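Local coordinates for Tat-secreted protein Rv2525c (Mycobacterium tuberculosis, PDB 4PMQ) that may act as a peptidoglycan hydrolase with glycosidase activity, and in vitro cleaves p-nitrophenyl esters, preferring the short butyrate, at residues V32-P37 with S91-A96; D111-E116 with S144-W149; Y125-E130 with D153-Y158. All blocks are in the same frame, centred on the assembly; numbering follows the deposited sequence. Where two conformers were deposited one is given.

Contact 1 of 3, residues V32-P37 with S91-A96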
ATOM      1  N   VAL A  32       5.182  -4.085  -3.798  1.00  4.38           N
ATOM      2  CA  VAL A  32       6.109  -3.911  -4.913  1.00  4.50           C
ATOM      3  C   VAL A  32       7.432  -3.382  -4.301  1.00  8.53           C
ATOM      4  O   VAL A  32       7.998  -2.385  -4.740  1.00  7.37           O
ATOM      5  CB  VAL A  32       5.535  -3.034  -6.056  1.00  7.30           C
ATOM      6  CG1 VAL A  32       4.394  -3.770  -6.766  1.00  7.42           C
ATOM      7  CG2 VAL A  32       5.066  -1.652  -5.558  1.00  6.11           C
ATOM      8  N   SER A  33       7.911  -4.093  -3.266  1.00  6.97           N
ATOM      9  CA  SER A  33       9.113  -3.745  -2.498  1.00  7.54           C
ATOM     10  C   SER A  33      10.021  -4.926  -2.256  1.00  9.18           C
ATOM     11  O   SER A  33       9.582  -6.072  -2.227  1.00  9.29           O
ATOM     12  CB  SER A  33       8.712  -3.211  -1.129  1.00  9.91           C
ATOM     13  OG  SER A  33       7.826  -2.128  -1.243  1.00 14.42           O
ATOM     14  N   ASP A  34      11.301  -4.632  -2.029  1.00  7.71           N
ATOM     15  CA  ASP A  34      12.295  -5.633  -1.673  1.00  7.81           C
ATOM     16  C   ASP A  34      12.143  -5.994  -0.207  1.00  9.32           C
ATOM     17  O   ASP A  34      11.473  -5.281   0.551  1.00  6.91           O
ATOM     18  CB  ASP A  34      13.706  -5.081  -1.926  1.00  8.83           C
ATOM     19  CG  ASP A  34      14.000  -4.843  -3.401  1.00 15.17           C
ATOM     20  OD1 ASP A  34      13.890  -5.802  -4.196  1.00 13.17           O
ATOM     21  OD2 ASP A  34      14.328  -3.700  -3.756  1.00 21.61           O
ATOM     22  N   ARG A  35      12.866  -7.034   0.211  1.00  7.45           N
ATOM     23  CA  ARG A  35      12.925  -7.435   1.617  1.00  7.56           C
ATOM     24  C   ARG A  35      14.128  -6.739   2.265  1.00 13.08           C
ATOM     25  O   ARG A  35      15.276  -6.952   1.837  1.00 13.61           O
ATOM     26  CB  ARG A  35      13.069  -8.968   1.709  1.00  7.92           C
ATOM     27  CG  ARG A  35      11.929  -9.731   1.027  1.00  8.83           C
ATOM     28  CD  ARG A  35      12.095 -11.247   1.011  1.00  9.08           C
ATOM     29  NE  ARG A  35      13.302 -11.697   0.310  1.00 14.37           N
ATOM     30  CZ  ARG A  35      13.374 -11.902  -1.005  1.00 27.39           C
ATOM     31  NH1 ARG A  35      12.323 -11.653  -1.785  1.00 19.64           N
ATOM     32  NH2 ARG A  35      14.500 -12.341  -1.551  1.00 17.21           N
ATOM     33  N   ARG A  36      13.890  -5.932   3.306  1.00  9.94           N
ATOM     34  CA  ARG A  36      14.993  -5.244   3.977  1.00  9.32           C
ATOM     35  C   ARG A  36      15.884  -6.260   4.741  1.00 11.63           C
ATOM     36  O   ARG A  36      15.447  -7.410   4.951  1.00  9.92           O
ATOM     37  CB  ARG A  36      14.425  -4.175   4.951  1.00 12.65           C
ATOM     38  CG  ARG A  36      13.515  -4.734   6.055  1.00 11.87           C
ATOM     39  CD  ARG A  36      13.181  -3.690   7.096  1.00 12.78           C
ATOM     40  NE  ARG A  36      12.219  -4.190   8.073  1.00 14.55           N
ATOM     41  CZ  ARG A  36      10.897  -4.109   7.942  1.00 25.73           C
ATOM     42  NH1 ARG A  36      10.357  -3.542   6.857  1.00 12.00           N
ATOM     43  NH2 ARG A  36      10.103  -4.593   8.887  1.00 19.68           N
ATOM     44  N   PRO A  37      17.086  -5.868   5.203  1.00 11.24           N
ATOM     45  CA  PRO A  37      17.862  -6.767   6.067  1.00 10.08           C
ATOM     46  C   PRO A  37      17.047  -7.113   7.311  1.00 12.39           C
ATOM     47  O   PRO A  37      16.379  -6.244   7.860  1.00 12.22           O
ATOM     48  CB  PRO A  37      19.090  -5.920   6.432  1.00 11.74           C
ATOM     49  CG  PRO A  37      19.254  -4.962   5.276  1.00 15.30           C
ATOM     50  CD  PRO A  37      17.793  -4.572   5.026  1.00 12.61           C
ATOM     51  N   SER A  91       8.278   1.316  -8.853  1.00  5.67           N
ATOM     52  CA  SER A  91       7.809   1.351 -10.239  1.00  6.99           C
ATOM     53  C   SER A  91       8.341   0.133 -11.022  1.00 10.64           C
ATOM     54  O   SER A  91       7.603  -0.520 -11.760  1.00 10.87           O
ATOM     55  CB  SER A  91       8.251   2.645 -10.915  1.00  8.98           C
ATOM     56  OG  SER A  91       7.663   2.690 -12.201  1.00 11.97           O
ATOM     57  N   GLU A  92       9.624  -0.192 -10.803  1.00  6.43           N
ATOM     58  CA  GLU A  92      10.308  -1.294 -11.479  1.00  7.20           C
ATOM     59  C   GLU A  92       9.659  -2.642 -11.087  1.00  9.84           C
ATOM     60  O   GLU A  92       9.382  -3.472 -11.973  1.00  9.01           O
ATOM     61  CB  GLU A  92      11.795  -1.260 -11.075  1.00  8.88           C
ATOM     62  CG  GLU A  92      12.673  -2.219 -11.854  1.00 20.23           C
ATOM     63  CD  GLU A  92      14.127  -2.285 -11.418  1.00 39.15           C
ATOM     64  OE1 GLU A  92      14.481  -1.690 -10.370  1.00 19.05           O
ATOM     65  OE2 GLU A  92      14.900  -2.997 -12.098  1.00 42.12           O
ATOM     66  N   LEU A  93       9.408  -2.832  -9.780  1.00  7.12           N
ATOM     67  CA  LEU A  93       8.827  -4.080  -9.285  1.00  6.21           C
ATOM     68  C   LEU A  93       7.373  -4.205  -9.706  1.00  9.00           C
ATOM     69  O   LEU A  93       6.928  -5.315  -9.999  1.00  7.82           O
ATOM     70  CB  LEU A  93       8.998  -4.244  -7.768  1.00  6.07           C
ATOM     71  CG  LEU A  93      10.473  -4.445  -7.350  1.00  9.80           C
ATOM     72  CD1 LEU A  93      10.613  -4.400  -5.850  1.00  9.80           C
ATOM     73  CD2 LEU A  93      11.054  -5.794  -7.916  1.00 12.81           C
ATOM     74  N   HIS A  94       6.636  -3.080  -9.727  1.00  6.03           N
ATOM     75  CA  HIS A  94       5.240  -3.097 -10.174  1.00  5.23           C
ATOM     76  C   HIS A  94       5.230  -3.572 -11.642  1.00  7.32           C
ATOM     77  O   HIS A  94       4.501  -4.506 -11.972  1.00  7.06           O
ATOM     78  CB  HIS A  94       4.659  -1.677 -10.022  1.00  5.60           C
ATOM     79  CG  HIS A  94       3.291  -1.495 -10.582  1.00  8.36           C
ATOM     80  ND1 HIS A  94       2.163  -1.713  -9.809  1.00  9.75           N
ATOM     81  CD2 HIS A  94       2.910  -1.007 -11.788  1.00  9.31           C
ATOM     82  CE1 HIS A  94       1.131  -1.403 -10.575  1.00  8.60           C
ATOM     83  NE2 HIS A  94       1.532  -0.972 -11.781  1.00  8.59           N
ATOM     84  N   ALA A  95       6.066  -2.962 -12.497  1.00  6.36           N
ATOM     85  CA  ALA A  95       6.086  -3.318 -13.924  1.00  7.82           C
ATOM     86  C   ALA A  95       6.525  -4.777 -14.137  1.00  9.10           C
ATOM     87  O   ALA A  95       5.943  -5.462 -14.987  1.00  9.51           O
ATOM     88  CB  ALA A  95       6.995  -2.365 -14.685  1.00  8.60           C
ATOM     89  N   ALA A  96       7.470  -5.274 -13.300  1.00  6.65           N
ATOM     90  CA  ALA A  96       8.021  -6.635 -13.429  1.00  7.93           C
ATOM     91  C   ALA A  96       6.951  -7.682 -13.099  1.00 12.96           C
ATOM     92  O   ALA A  96       7.004  -8.784 -13.636  1.00 13.27           O
ATOM     93  CB  ALA A  96       9.235  -6.812 -12.532  1.00  9.84           C
TER
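Where the chain leaves strand 27-31 of the glycoside hydrolase-like barrel, Val-32 packs against Leu-93 and His-94 in the last turns of helix 79-96. The loop and the helix come close here, with the CA atoms of Val-32 and Leu-93 only 5.2 Å apart, and a compact, beta-branched valine suits so narrow a gap. Val-32 CG1, anti to its own carbonyl carbon (chi1 -69°), lies against the helix backbone, 3.6 Å from His-94 CA, and also touches His-94 CB near the edge of the imidazole. Val-32 CB meets Leu-93 CB at 4.0 Å. The branch of Leu-93 extends beyond the valine, with Leu-93 CD1 3.5 Å from Val-32 O and touching Ser-33 C. That carbonyl oxygen is buried by the contact without a hydrogen-bonding partner in the model, a polar cost set against the apolar packing. Leu-93 CD1 also touches Asp-34 OD1 at 3.9 Å, the two side chains crossing at about a right angle, while Asp-34 OD2 makes a salt bridge to Arg-89, one helical turn before Leu-93. The His-94 side chain leads away past Val-32, and both ring nitrogens are engaged: ND1 with Ser-64 OG and NE2 with Pro-100 O. The arrangement is typical of the beta/alpha layering of a TIM-barrel-like fold, in which an outer helix covers the strands and the loop leaving one of them.

Contact 2 of 3, residues D111-E116 with S144-W149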
ATOM      1  N   ASP A 111       3.524   4.895  10.194  1.00  8.08           N
ATOM      2  CA  ASP A 111       3.836   5.692  11.374  1.00  8.23           C
ATOM      3  C   ASP A 111       2.678   6.613  11.722  1.00 10.05           C
ATOM      4  O   ASP A 111       1.725   6.776  10.930  1.00  8.98           O
ATOM      5  CB  ASP A 111       5.095   6.552  11.053  1.00 10.32           C
ATOM      6  CG  ASP A 111       6.395   5.795  11.231  1.00 17.21           C
ATOM      7  OD1 ASP A 111       6.707   5.411  12.381  1.00 17.83           O
ATOM      8  OD2 ASP A 111       7.084   5.559  10.218  1.00 20.15           O
ATOM      9  N   ASN A 112       2.799   7.262  12.880  1.00  8.30           N
ATOM     10  CA  ASN A 112       1.847   8.239  13.404  1.00  7.85           C
ATOM     11  C   ASN A 112       2.641   9.540  13.571  1.00 10.80           C
ATOM     12  O   ASN A 112       3.092   9.872  14.684  1.00 10.95           O
ATOM     13  CB  ASN A 112       1.232   7.734  14.732  1.00  9.59           C
ATOM     14  CG  ASN A 112       0.261   8.740  15.299  1.00 16.16           C
ATOM     15  OD1 ASN A 112      -0.215   9.614  14.564  1.00  9.10           O
ATOM     16  ND2 ASN A 112      -0.030   8.643  16.614  1.00 11.31           N
ATOM     17  N   PRO A 113       2.892  10.245  12.449  1.00  8.40           N
ATOM     18  CA  PRO A 113       3.808  11.392  12.505  1.00  7.92           C
ATOM     19  C   PRO A 113       3.205  12.673  13.049  1.00 10.98           C
ATOM     20  O   PRO A 113       1.997  12.913  12.915  1.00  9.77           O
ATOM     21  CB  PRO A 113       4.178  11.600  11.022  1.00  9.01           C
ATOM     22  CG  PRO A 113       2.936  11.179  10.291  1.00 11.13           C
ATOM     23  CD  PRO A 113       2.449   9.982  11.058  1.00  8.02           C
ATOM     24  N   SER A 114       4.095  13.546  13.557  1.00  7.52           N
ATOM     25  CA  SER A 114       3.752  14.909  13.932  1.00  7.50           C
ATOM     26  C   SER A 114       3.645  15.764  12.672  1.00 10.27           C
ATOM     27  O   SER A 114       4.217  15.398  11.620  1.00  8.79           O
ATOM     28  CB  SER A 114       4.838  15.495  14.817  1.00  9.04           C
ATOM     29  OG  SER A 114       6.032  15.575  14.036  1.00 11.15           O
ATOM     30  N   TYR A 115       3.043  16.977  12.807  1.00  9.31           N
ATOM     31  CA  TYR A 115       2.977  17.907  11.682  1.00  9.22           C
ATOM     32  C   TYR A 115       4.418  18.298  11.238  1.00 10.11           C
ATOM     33  O   TYR A 115       4.686  18.435  10.039  1.00  9.82           O
ATOM     34  CB  TYR A 115       2.152  19.144  12.070  1.00 10.84           C
ATOM     35  CG  TYR A 115       2.002  20.107  10.921  1.00 14.84           C
ATOM     36  CD1 TYR A 115       1.142  19.828   9.864  1.00 16.94           C
ATOM     37  CD2 TYR A 115       2.678  21.324  10.913  1.00 16.89           C
ATOM     38  CE1 TYR A 115       1.032  20.694   8.776  1.00 20.69           C
ATOM     39  CE2 TYR A 115       2.534  22.225   9.859  1.00 18.55           C
ATOM     40  CZ  TYR A 115       1.713  21.905   8.789  1.00 31.81           C
ATOM     41  OH  TYR A 115       1.572  22.783   7.741  1.00 37.15           O
ATOM     42  N   GLU A 116       5.350  18.412  12.205  1.00  8.33           N
ATOM     43  CA  GLU A 116       6.741  18.724  11.874  1.00  6.97           C
ATOM     44  C   GLU A 116       7.350  17.634  10.973  1.00 10.37           C
ATOM     45  O   GLU A 116       8.046  17.963  10.004  1.00  9.49           O
ATOM     46  CB  GLU A 116       7.547  18.876  13.186  1.00  8.39           C
ATOM     47  CG  GLU A 116       9.025  19.138  13.012  1.00  9.77           C
ATOM     48  CD  GLU A 116       9.849  17.876  12.827  1.00 20.77           C
ATOM     49  OE1 GLU A 116       9.540  16.865  13.498  1.00 21.54           O
ATOM     50  OE2 GLU A 116      10.821  17.897  12.036  1.00 12.86           O
ATOM     51  N   SER A 144      -5.615   8.783   9.227  1.00  6.56           N
ATOM     52  CA  SER A 144      -6.544   9.771   8.678  1.00  6.14           C
ATOM     53  C   SER A 144      -6.060  11.210   8.838  1.00  7.87           C
ATOM     54  O   SER A 144      -6.396  12.039   7.984  1.00  7.31           O
ATOM     55  CB  SER A 144      -7.933   9.597   9.282  1.00  6.63           C
ATOM     56  OG  SER A 144      -7.909   9.842  10.667  1.00  7.50           O
ATOM     57  N   LYS A 145      -5.267  11.496   9.896  1.00  5.37           N
ATOM     58  CA  LYS A 145      -4.687  12.827  10.113  0.50  5.66           C
ATOM     59  C   LYS A 145      -3.709  13.170   8.979  1.00  8.70           C
ATOM     60  O   LYS A 145      -3.716  14.298   8.453  1.00  8.92           O
ATOM     61  CB  LYS A 145      -3.969  12.876  11.468  0.50  8.68           C
ATOM     62  CG  LYS A 145      -3.437  14.269  11.807  0.50 23.65           C
ATOM     63  CD  LYS A 145      -2.951  14.363  13.249  0.50 36.03           C
ATOM     64  CE  LYS A 145      -2.903  15.782  13.778  0.50 46.10           C
ATOM     65  NZ  LYS A 145      -4.178  16.536  13.588  0.50 49.05           N
ATOM     66  N   THR A 146      -2.860  12.207   8.630  1.00  5.65           N
ATOM     67  CA  THR A 146      -1.840  12.372   7.589  1.00  4.71           C
ATOM     68  C   THR A 146      -2.516  12.461   6.209  1.00  7.45           C
ATOM     69  O   THR A 146      -2.103  13.268   5.358  1.00  7.17           O
ATOM     70  CB  THR A 146      -0.795  11.235   7.697  1.00  5.24           C
ATOM     71  OG1 THR A 146      -0.199  11.277   9.005  1.00  6.36           O
ATOM     72  CG2 THR A 146       0.336  11.396   6.652  1.00  7.95           C
ATOM     73  N   ILE A 147      -3.559  11.642   5.997  1.00  4.79           N
ATOM     74  CA  ILE A 147      -4.337  11.710   4.767  1.00  4.37           C
ATOM     75  C   ILE A 147      -4.907  13.124   4.639  1.00  8.78           C
ATOM     76  O   ILE A 147      -4.791  13.736   3.575  1.00  6.99           O
ATOM     77  CB  ILE A 147      -5.444  10.633   4.732  1.00  5.68           C
ATOM     78  CG1 ILE A 147      -4.820   9.237   4.467  1.00  5.62           C
ATOM     79  CG2 ILE A 147      -6.501  10.964   3.665  1.00  6.99           C
ATOM     80  CD1 ILE A 147      -5.825   8.109   4.749  1.00  8.36           C
ATOM     81  N   ASP A 148      -5.450  13.678   5.748  1.00  6.20           N
ATOM     82  CA  ASP A 148      -6.038  15.017   5.627  1.00  6.28           C
ATOM     83  C   ASP A 148      -4.985  16.069   5.263  1.00  8.89           C
ATOM     84  O   ASP A 148      -5.232  16.949   4.423  1.00  8.20           O
ATOM     85  CB  ASP A 148      -6.783  15.442   6.894  1.00  7.26           C
ATOM     86  CG  ASP A 148      -7.854  16.418   6.476  1.00 11.44           C
ATOM     87  OD1 ASP A 148      -8.912  15.957   5.996  1.00 12.17           O
ATOM     88  OD2 ASP A 148      -7.604  17.649   6.545  1.00 11.95           O
ATOM     89  N   TRP A 149      -3.804  15.968   5.878  1.00  6.61           N
ATOM     90  CA  TRP A 149      -2.754  16.937   5.553  1.00  6.89           C
ATOM     91  C   TRP A 149      -2.380  16.852   4.077  1.00  9.18           C
ATOM     92  O   TRP A 149      -2.257  17.896   3.413  1.00  7.57           O
ATOM     93  CB  TRP A 149      -1.504  16.696   6.395  1.00  5.85           C
ATOM     94  CG  TRP A 149      -1.618  16.997   7.857  1.00  7.60           C
ATOM     95  CD1 TRP A 149      -2.263  18.051   8.434  1.00 10.85           C
ATOM     96  CD2 TRP A 149      -0.868  16.360   8.914  1.00  7.87           C
ATOM     97  NE1 TRP A 149      -2.022  18.065   9.799  1.00 10.03           N
ATOM     98  CE2 TRP A 149      -1.158  17.048  10.110  1.00 10.81           C
ATOM     99  CE3 TRP A 149       0.029  15.280   8.954  1.00  8.80           C
ATOM    100  CZ2 TRP A 149      -0.612  16.665  11.346  1.00 10.15           C
ATOM    101  CZ3 TRP A 149       0.574  14.907  10.179  1.00  9.94           C
ATOM    102  CH2 TRP A 149       0.193  15.552  11.363  1.00 10.43           C
TER
HETATM  103  O   HOH W   1       0.352   8.256   8.972  1.00  9.98           O
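The loop that leads into helix 115-133 passes the first turns of helix 144-153 with its nearest CA atoms, those of Pro-113 and Thr-146, 7.6 Å apart. The proline ring presents Pro-113 CG to Thr-146 OG1 at 3.4 Å, with CD a little farther off. The same hydroxyl oxygen accepts a hydrogen bond from a water that also donates to Asp-111 O, the water oxygen lying 2.8 Å from Asp-111 O; threonine suits the place, with a small hydroxyl that packs on the proline ring and accepts the water. Ser-114 is the N-cap of helix 115-133, its side chain capping a backbone N, and Tyr-115 begins the first turn. Each of these helices follows a strand of the parallel part of the sheet, as expected in a TIM-barrel-like fold, and the contact joins two successive outer helices near their N-terminal ends. Trp-149, broad enough to span the gap, has Pro-113 O at its edge near CH2 and CZ3. Tyr-115 meets one indole face in an edge-to-face (T-shaped) stack, the planes at 66° and Tyr-115 CD1 3.6 Å from Trp-149 CE2. Tyr-115 CG lies anti to the backbone N (chi1 -177°). The opposite indole face receives Lys-145 O, 3.4 Å above the plane and offset toward the rim.

Contact 3 of 3, residues Y125-E130 with D153-Y158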
ATOM      1  N   TYR A 125       9.174  13.539   0.598  1.00  7.19           N
ATOM      2  CA  TYR A 125       9.151  12.101   0.265  1.00  6.90           C
ATOM      3  C   TYR A 125       8.045  11.804  -0.778  1.00  8.85           C
ATOM      4  O   TYR A 125       8.318  11.252  -1.859  1.00  8.79           O
ATOM      5  CB  TYR A 125       8.919  11.253   1.536  1.00  8.26           C
ATOM      6  CG  TYR A 125       8.842   9.768   1.254  1.00  7.19           C
ATOM      7  CD1 TYR A 125       9.978   9.050   0.884  1.00  9.25           C
ATOM      8  CD2 TYR A 125       7.637   9.075   1.367  1.00  7.27           C
ATOM      9  CE1 TYR A 125       9.917   7.689   0.609  1.00  7.05           C
ATOM     10  CE2 TYR A 125       7.562   7.707   1.083  1.00  7.67           C
ATOM     11  CZ  TYR A 125       8.703   7.023   0.683  1.00 10.99           C
ATOM     12  OH  TYR A 125       8.660   5.683   0.377  1.00  7.99           O
ATOM     13  N   LEU A 126       6.816  12.246  -0.472  1.00  6.75           N
ATOM     14  CA  LEU A 126       5.657  12.023  -1.348  1.00  7.00           C
ATOM     15  C   LEU A 126       5.757  12.836  -2.663  1.00  8.75           C
ATOM     16  O   LEU A 126       5.321  12.346  -3.717  1.00  6.90           O
ATOM     17  CB  LEU A 126       4.341  12.310  -0.610  1.00  7.24           C
ATOM     18  CG  LEU A 126       3.966  11.321   0.513  1.00 10.63           C
ATOM     19  CD1 LEU A 126       2.652  11.716   1.173  1.00  8.76           C
ATOM     20  CD2 LEU A 126       3.890   9.857   0.012  1.00 11.27           C
ATOM     21  N   ARG A 127       6.360  14.053  -2.615  1.00  7.13           N
ATOM     22  CA  ARG A 127       6.557  14.837  -3.843  1.00  6.23           C
ATOM     23  C   ARG A 127       7.544  14.061  -4.769  1.00  7.17           C
ATOM     24  O   ARG A 127       7.351  14.070  -5.991  1.00  6.99           O
ATOM     25  CB  ARG A 127       7.043  16.251  -3.550  1.00  9.72           C
ATOM     26  CG  ARG A 127       5.961  17.146  -2.949  1.00  8.30           C
ATOM     27  CD  ARG A 127       6.481  18.553  -2.728  1.00 18.35           C
ATOM     28  NE  ARG A 127       5.420  19.481  -2.325  1.00 22.22           N
ATOM     29  CZ  ARG A 127       5.624  20.633  -1.704  1.00 38.75           C
ATOM     30  NH1 ARG A 127       6.855  21.010  -1.378  1.00 27.67           N
ATOM     31  NH2 ARG A 127       4.595  21.399  -1.361  1.00 30.65           N
ATOM     32  N   SER A 128       8.576  13.374  -4.187  1.00  6.70           N
ATOM     33  CA  SER A 128       9.488  12.549  -5.011  1.00  7.35           C
ATOM     34  C   SER A 128       8.739  11.414  -5.676  1.00  9.99           C
ATOM     35  O   SER A 128       8.981  11.137  -6.859  1.00  9.95           O
ATOM     36  CB  SER A 128      10.632  11.992  -4.176  1.00  9.61           C
ATOM     37  OG  SER A 128      11.588  13.010  -3.974  1.00 10.61           O
ATOM     38  N   TRP A 129       7.800  10.751  -4.939  1.00  6.58           N
ATOM     39  CA  TRP A 129       6.979   9.724  -5.561  1.00  5.76           C
ATOM     40  C   TRP A 129       6.225  10.329  -6.753  1.00  8.30           C
ATOM     41  O   TRP A 129       6.220   9.728  -7.829  1.00  8.07           O
ATOM     42  CB  TRP A 129       6.009   9.107  -4.549  1.00  5.64           C
ATOM     43  CG  TRP A 129       6.613   7.946  -3.824  1.00  6.51           C
ATOM     44  CD1 TRP A 129       7.387   7.982  -2.702  1.00  9.38           C
ATOM     45  CD2 TRP A 129       6.510   6.563  -4.202  1.00  5.98           C
ATOM     46  NE1 TRP A 129       7.745   6.699  -2.330  1.00  8.49           N
ATOM     47  CE2 TRP A 129       7.252   5.813  -3.253  1.00 10.30           C
ATOM     48  CE3 TRP A 129       5.880   5.888  -5.259  1.00  7.31           C
ATOM     49  CZ2 TRP A 129       7.320   4.412  -3.295  1.00  9.90           C
ATOM     50  CZ3 TRP A 129       5.954   4.497  -5.306  1.00  8.70           C
ATOM     51  CH2 TRP A 129       6.652   3.775  -4.325  1.00  9.90           C
ATOM     52  N   GLU A 130       5.625  11.541  -6.572  1.00  4.67           N
ATOM     53  CA  GLU A 130       4.904  12.196  -7.682  1.00  3.79           C
ATOM     54  C   GLU A 130       5.836  12.523  -8.860  1.00  8.24           C
ATOM     55  O   GLU A 130       5.408  12.477 -10.018  1.00  8.90           O
ATOM     56  CB  GLU A 130       4.264  13.480  -7.198  1.00  3.92           C
ATOM     57  CG  GLU A 130       3.171  13.195  -6.155  1.00  6.37           C
ATOM     58  CD  GLU A 130       2.302  14.425  -5.947  1.00 16.10           C
ATOM     59  OE1 GLU A 130       2.808  15.545  -6.171  1.00 15.71           O
ATOM     60  OE2 GLU A 130       1.113  14.274  -5.585  1.00 11.26           O
ATOM     61  N   ASP A 153      -2.888  19.552   0.999  1.00  8.39           N
ATOM     62  CA  ASP A 153      -1.719  20.005   0.224  1.00  7.64           C
ATOM     63  C   ASP A 153      -1.751  19.590  -1.251  1.00 10.79           C
ATOM     64  O   ASP A 153      -0.823  19.929  -1.995  1.00 11.47           O
ATOM     65  CB  ASP A 153      -0.430  19.500   0.841  1.00  7.78           C
ATOM     66  CG  ASP A 153      -0.079  20.239   2.127  1.00 15.47           C
ATOM     67  OD1 ASP A 153      -0.542  21.399   2.292  1.00 18.84           O
ATOM     68  OD2 ASP A 153       0.725  19.699   2.921  1.00 14.71           O
ATOM     69  N   GLY A 154      -2.755  18.809  -1.640  1.00  8.56           N
ATOM     70  CA  GLY A 154      -2.837  18.319  -3.010  1.00 10.37           C
ATOM     71  C   GLY A 154      -1.743  17.311  -3.312  1.00 11.64           C
ATOM     72  O   GLY A 154      -1.281  17.225  -4.455  1.00 12.16           O
ATOM     73  N   LEU A 155      -1.315  16.529  -2.280  1.00  6.94           N
ATOM     74  CA  LEU A 155      -0.297  15.499  -2.407  1.00  6.80           C
ATOM     75  C   LEU A 155      -0.956  14.143  -2.495  1.00 10.93           C
ATOM     76  O   LEU A 155      -1.736  13.779  -1.592  1.00 10.20           O
ATOM     77  CB  LEU A 155       0.603  15.517  -1.169  1.00  7.88           C
ATOM     78  CG  LEU A 155       2.000  15.987  -1.269  1.00 17.01           C
ATOM     79  CD1 LEU A 155       2.700  15.702   0.064  1.00 17.52           C
ATOM     80  CD2 LEU A 155       2.752  15.294  -2.419  1.00 20.40           C
ATOM     81  N   GLY A 156      -0.665  13.405  -3.557  1.00  8.16           N
ATOM     82  CA  GLY A 156      -1.234  12.087  -3.743  1.00  7.57           C
ATOM     83  C   GLY A 156      -2.608  12.127  -4.390  1.00  9.56           C
ATOM     84  O   GLY A 156      -3.303  13.161  -4.360  1.00  8.92           O
ATOM     85  N   SER A 157      -3.020  10.981  -4.935  1.00  6.86           N
ATOM     86  CA  SER A 157      -4.325  10.862  -5.596  1.00  7.16           C
ATOM     87  C   SER A 157      -5.175   9.761  -4.976  1.00  9.05           C
ATOM     88  O   SER A 157      -6.391   9.758  -5.154  1.00  8.81           O
ATOM     89  CB  SER A 157      -4.144  10.595  -7.093  1.00 10.40           C
ATOM     90  OG  SER A 157      -3.638  11.765  -7.722  1.00  8.61           O
ATOM     91  N   TYR A 158      -4.520   8.771  -4.334  1.00  5.70           N
ATOM     92  CA  TYR A 158      -5.213   7.634  -3.709  1.00  4.99           C
ATOM     93  C   TYR A 158      -4.819   7.570  -2.248  1.00  6.04           C
ATOM     94  O   TYR A 158      -3.666   7.822  -1.887  1.00  6.50           O
ATOM     95  CB  TYR A 158      -4.874   6.317  -4.405  1.00  4.76           C
ATOM     96  CG  TYR A 158      -5.463   6.189  -5.797  1.00  5.09           C
ATOM     97  CD1 TYR A 158      -6.702   5.593  -5.988  1.00  5.60           C
ATOM     98  CD2 TYR A 158      -4.747   6.606  -6.926  1.00  5.74           C
ATOM     99  CE1 TYR A 158      -7.256   5.456  -7.262  1.00  7.45           C
ATOM    100  CE2 TYR A 158      -5.302   6.497  -8.210  1.00  6.57           C
ATOM    101  CZ  TYR A 158      -6.548   5.893  -8.368  1.00  9.67           C
ATOM    102  OH  TYR A 158      -7.132   5.705  -9.600  1.00  9.46           O
TER
HETATM  103  O   HOH W   2       1.285  17.671  -5.582  1.00 20.97           O
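Glu-130 OE2 accepts the backbone N-H of Gly-156 at 2.8 Å in a nearly straight bond, 175° at the hydrogen, and is held a second time by His-135 ND1. The peptide donor comes to the anti side of the carboxylate, 29° out of its plane. The other oxygen, Glu-130 OE1, takes a 2.7 Å bond from the oxygen of a water that also donates to Gly-154 O, so the carboxylate holds the loop both directly and through solvent. A glutamate suits this place because its chain, extended beyond CG (chi2 -165°), carries the acid from the helix to the loop backbone. Leu-155 packs beside it: Leu-155 CD1 rests 3.8 Å from Leu-126 CB, while Leu-155 CD2 touches both Glu-130 CD and, at 3.7 Å, the aliphatic CG of Arg-127. Arg-127 crosses Leu-155 at about a right angle. The glycines answer to backbone shape. At Gly-156 a CB would be jammed against the preceding carbonyl oxygen. Gly-154, with positive phi, closes helix 144-153 in a Schellman motif, a helix C-cap whose glycine is followed by a hydrophobic residue, Leu-155, here leading into strand 158-161 of the beta/alpha fold.

Contacts 2 and 3 tie the same pair of neighbours, with helix 115-133 in both: 111-116 with 144-149 joins the beginnings of the two helices, and 125-130 with 153-158 joins a later part of the first to the loop leaving the second. Their centres lie about 13 Å apart. Contact 1 stands elsewhere on the barrel, its centre about 25 Å from that of contact 2 and 19 Å from that of contact 3, and is the buried one of the three, its packing largely apolar. Neither it nor contact 2 has a direct hydrogen bond across it. The two partly buried contacts each add a water bridge, but contact 2 rests on aromatic stacking and contact 3 on a buttressed carboxylate.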